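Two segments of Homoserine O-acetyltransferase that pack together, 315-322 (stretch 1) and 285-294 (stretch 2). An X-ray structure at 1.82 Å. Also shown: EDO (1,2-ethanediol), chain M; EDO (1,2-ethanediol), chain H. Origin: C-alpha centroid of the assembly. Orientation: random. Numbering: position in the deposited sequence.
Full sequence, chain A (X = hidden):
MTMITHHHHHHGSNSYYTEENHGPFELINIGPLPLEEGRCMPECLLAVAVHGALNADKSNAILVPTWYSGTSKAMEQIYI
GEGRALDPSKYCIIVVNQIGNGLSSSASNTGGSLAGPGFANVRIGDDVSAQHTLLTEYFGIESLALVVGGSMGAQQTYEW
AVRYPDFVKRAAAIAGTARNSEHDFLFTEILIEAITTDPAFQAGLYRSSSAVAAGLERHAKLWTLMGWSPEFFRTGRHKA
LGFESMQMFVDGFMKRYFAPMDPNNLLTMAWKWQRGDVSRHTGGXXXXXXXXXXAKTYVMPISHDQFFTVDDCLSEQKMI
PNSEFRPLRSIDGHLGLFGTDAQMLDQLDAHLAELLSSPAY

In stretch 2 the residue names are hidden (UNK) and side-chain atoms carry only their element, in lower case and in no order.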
# COMPACT_ATOMS: atom_id res chain seq x y z
N SER A 315 -9.57 -5.67 16.65
CA SER A 315 -9.56 -7.08 17.03
C SER A 315 -8.75 -7.29 18.30
O SER A 315 -9.09 -8.16 19.11
CB SER A 315 -9.03 -7.98 15.91
OG SER A 315 -7.65 -7.74 15.69
N GLU A 316 -7.72 -6.48 18.49
CA GLU A 316 -6.92 -6.53 19.73
C GLU A 316 -7.64 -5.84 20.91
O GLU A 316 -7.61 -6.33 22.05
CB GLU A 316 -5.55 -5.88 19.52
CG GLU A 316 -4.68 -6.66 18.52
CD GLU A 316 -3.25 -6.14 18.39
OE1 GLU A 316 -2.95 -4.95 18.73
OE2 GLU A 316 -2.41 -6.95 17.95
N GLN A 317 -8.29 -4.72 20.63
CA GLN A 317 -8.97 -3.98 21.70
C GLN A 317 -10.03 -4.85 22.38
O GLN A 317 -10.21 -4.79 23.61
CB GLN A 317 -9.61 -2.69 21.17
CG GLN A 317 -10.23 -1.84 22.29
CD GLN A 317 -11.71 -2.17 22.53
OE1 GLN A 317 -12.41 -2.56 21.59
NE2 GLN A 317 -12.19 -1.98 23.78
N LYS A 318 -10.69 -5.69 21.60
CA LYS A 318 -11.71 -6.58 22.14
C LYS A 318 -11.17 -7.54 23.16
O LYS A 318 -11.93 -8.08 23.95
CB LYS A 318 -12.38 -7.35 21.00
CG LYS A 318 -13.24 -6.46 20.10
CD LYS A 318 -13.95 -7.30 19.04
CE LYS A 318 -14.74 -6.45 18.06
NZ LYS A 318 -15.14 -7.32 16.90
N MET A 319 -9.85 -7.76 23.16
CA MET A 319 -9.20 -8.70 24.08
C MET A 319 -8.56 -8.03 25.31
O MET A 319 -8.00 -8.70 26.18
CB MET A 319 -8.11 -9.50 23.33
CG MET A 319 -8.67 -10.48 22.30
SD MET A 319 -7.32 -11.33 21.45
CE MET A 319 -8.24 -12.47 20.42
N ILE A 320 -8.64 -6.70 25.38
CA ILE A 320 -8.02 -5.95 26.48
C ILE A 320 -9.09 -5.50 27.49
O ILE A 320 -9.95 -4.67 27.18
CB ILE A 320 -7.27 -4.70 25.97
CG1 ILE A 320 -6.23 -5.10 24.91
CG2 ILE A 320 -6.58 -4.00 27.14
CD1 ILE A 320 -5.57 -3.90 24.21
N PRO A 321 -9.04 -6.03 28.71
CA PRO A 321 -10.13 -5.69 29.64
C PRO A 321 -10.04 -4.23 30.07
O PRO A 321 -8.92 -3.75 30.06
CB PRO A 321 -9.89 -6.62 30.82
CG PRO A 321 -8.44 -6.97 30.76
CD PRO A 321 -8.04 -6.93 29.31
N ASN A 322 -11.16 -3.55 30.35
CA ASN A 322 -11.11 -2.16 30.86
C ASN A 322 -10.91 -1.12 29.73
O ASN A 322 -11.11 0.07 29.94
CB ASN A 322 -9.98 -2.04 31.92
CG ASN A 322 -10.08 -0.80 32.78
OD1 ASN A 322 -11.06 -0.06 32.74
ND2 ASN A 322 -9.02 -0.56 33.56
N UNK A 285 -0.21 -17.13 22.75
CA UNK A 285 -1.61 -16.91 23.05
C UNK A 285 -1.85 -15.43 23.28
O UNK A 285 -1.63 -14.92 24.38
o UNK A 285 -4.22 -16.79 24.04
c UNK A 285 -3.52 -17.68 24.55
o UNK A 285 -4.00 -18.52 25.34
c UNK A 285 -2.03 -17.73 24.28
N UNK A 286 -2.30 -14.73 22.24
CA UNK A 286 -2.46 -13.28 22.34
C UNK A 286 -3.55 -12.86 23.33
O UNK A 286 -3.38 -11.87 24.05
c UNK A 286 -3.08 -10.69 19.43
c UNK A 286 -2.77 -12.68 20.96
c UNK A 286 -2.89 -11.15 20.90
c UNK A 286 -1.64 -10.46 21.47
N UNK A 287 -4.67 -13.58 23.33
CA UNK A 287 -5.76 -13.26 24.26
C UNK A 287 -5.28 -13.34 25.72
O UNK A 287 -5.67 -12.52 26.57
c UNK A 287 -6.94 -14.21 24.05
N UNK A 288 -4.44 -14.32 26.01
CA UNK A 288 -3.89 -14.48 27.36
C UNK A 288 -2.95 -13.34 27.73
O UNK A 288 -2.99 -12.83 28.84
c UNK A 288 -2.73 -16.10 28.90
c UNK A 288 -2.03 -17.44 29.02
c UNK A 288 -1.52 -17.65 30.43
n UNK A 288 -0.74 -18.93 30.57
c UNK A 288 -3.14 -15.81 27.49
N UNK A 289 -2.10 -12.95 26.78
CA UNK A 289 -1.19 -11.82 26.97
C UNK A 289 -1.93 -10.50 27.18
O UNK A 289 -1.61 -9.75 28.10
c UNK A 289 -0.24 -11.67 25.76
N UNK A 290 -2.88 -10.19 26.30
CA UNK A 290 -3.63 -8.95 26.43
C UNK A 290 -4.53 -8.96 27.68
O UNK A 290 -4.84 -7.90 28.23
c UNK A 290 -4.48 -8.16 22.68
c UNK A 290 -3.61 -8.40 23.94
c UNK A 290 -4.47 -8.68 25.18
c UNK A 290 -2.64 -7.21 24.15
N UNK A 291 -4.96 -10.14 28.09
CA UNK A 291 -5.76 -10.30 29.30
C UNK A 291 -5.00 -9.95 30.57
O UNK A 291 -5.62 -9.72 31.62
N UNK A 292 -3.67 -9.93 30.49
CA UNK A 292 -2.81 -9.53 31.63
C UNK A 292 -2.81 -8.01 31.89
O UNK A 292 -2.41 -7.55 32.96
n UNK A 292 3.59 -10.59 31.90
n UNK A 292 2.95 -12.73 31.32
c UNK A 292 2.64 -11.45 31.56
c UNK A 292 -1.10 -11.44 31.66
n UNK A 292 1.37 -11.05 31.49
c UNK A 292 0.25 -11.92 31.12
c UNK A 292 -1.35 -9.97 31.38
N UNK A 293 -3.24 -7.24 30.89
CA UNK A 293 -3.15 -5.80 30.99
C UNK A 293 -4.08 -5.28 32.09
O UNK A 293 -5.26 -5.60 32.09
c UNK A 293 -3.49 -5.12 29.65
c UNK A 293 -2.69 -4.89 27.23
c UNK A 293 -3.62 -3.61 29.86
c UNK A 293 -2.43 -5.50 28.61
N UNK A 294 -3.54 -4.51 33.03
CA UNK A 294 -4.34 -3.86 34.07
C UNK A 294 -4.53 -2.36 33.82
O UNK A 294 -5.44 -1.73 34.40
c UNK A 294 -2.93 -5.76 37.17
c UNK A 294 -3.72 -5.32 38.35
c UNK A 294 -3.66 -5.54 35.86
c UNK A 294 -3.69 -4.07 35.44
n UNK A 294 -3.06 -5.76 39.61
C1 EDO M . -3.24 -7.45 14.31
O1 EDO M . -2.03 -8.06 13.89
C2 EDO M . -3.96 -8.40 15.26
O2 EDO M . -3.07 -8.88 16.28
C1 EDO H . -12.45 -6.99 14.18
O1 EDO H . -12.86 -7.70 15.36
C2 EDO H . -13.66 -6.70 13.30
O2 EDO H . -13.35 -5.62 12.40
O HOH W 1 -8.12 -11.31 26.59

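Position 285 carries two carbons, the second bearing two oxygens, and reaches nothing on stretch 1. A carboxylate carried directly on CB is aspartate, and Asp285 has the classic helix-start job: its OD1 accepts from the backbone N of position 288 at 3.2 Å, a capping bond at the start of the helix.

Position 286 has four carbons forked at the second. Its CA-to-CB bond points toward stretch 1, the carbon at one end of the fork comes 4.1 Å from Glu316 OE2, and the carbon at the fork itself is 4.5 Å from Met319 SD. This is leucine, Leu286. The carboxylate of Glu316 need not suffer from this greasy neighbour: its OE2 accepts a 2.6 Å hydrogen bond from O2 of the chain M ethanediol, probably a crystallisation additive.

At 287 there is a single carbon, and the thioether lies against it, with Met319 SD 3.7 Å from the CA of 287 and 3.9 Å from its CB. One carbon makes alanine, Ala287.

Position 288 shows four carbons in a row ending in nitrogen, and its CA-to-CB bond points away: Lys288, free of the contact. Position 289 again has one carbon, out of reach of stretch 1; Ala289 is buried all the same.

Position 290 repeats the fork at the second of four carbons. One end of the fork sits 3.9 Å from Met319 CB and 3.7 Å from Glu316 O, and the CB of 290 is 4.0 Å from Ile320 CG1. This too is leucine, and Leu290 is the centre of the packing, with the largest covered area in its stretch.

Position 291 has no side-chain atoms, and its backbone O makes a 4.0 Å contact with Pro321 CG: glycine. A CB on Gly291 would point away from stretch 1 and be crowded by Ala287 O at 3.0 Å.

Position 292, three carbons, a nitrogen, then a carbon with two more nitrogens, is Arg292; its CA-to-CB bond points away. Position 293 has four side-chain carbons, forked at the first, one arm two carbons long, and the end of that arm meets Ile320 CG2 at 4.0 Å: isoleucine, Ile293. Position 294 has four carbons in a row ending in nitrogen; its CA-to-CB bond points away, but its backbone O lies 3.9 Å from Asn322 ND2. It is Lys294.

No direct hydrogen bond joins the stretches. Apolar side chains fill the gap, Pro321 CD rests 3.5 Å from Leu290 O, and one water donates to both Ala287 O (2.7 Å) and Met319 O (2.6 Å). The rule is economical: leucines at 286 and 290, one helical turn apart, face the partner, methionine lies against alanine, and water bridges the carbonyls.

Stretch 2 (285-294) DLAKALGRIK
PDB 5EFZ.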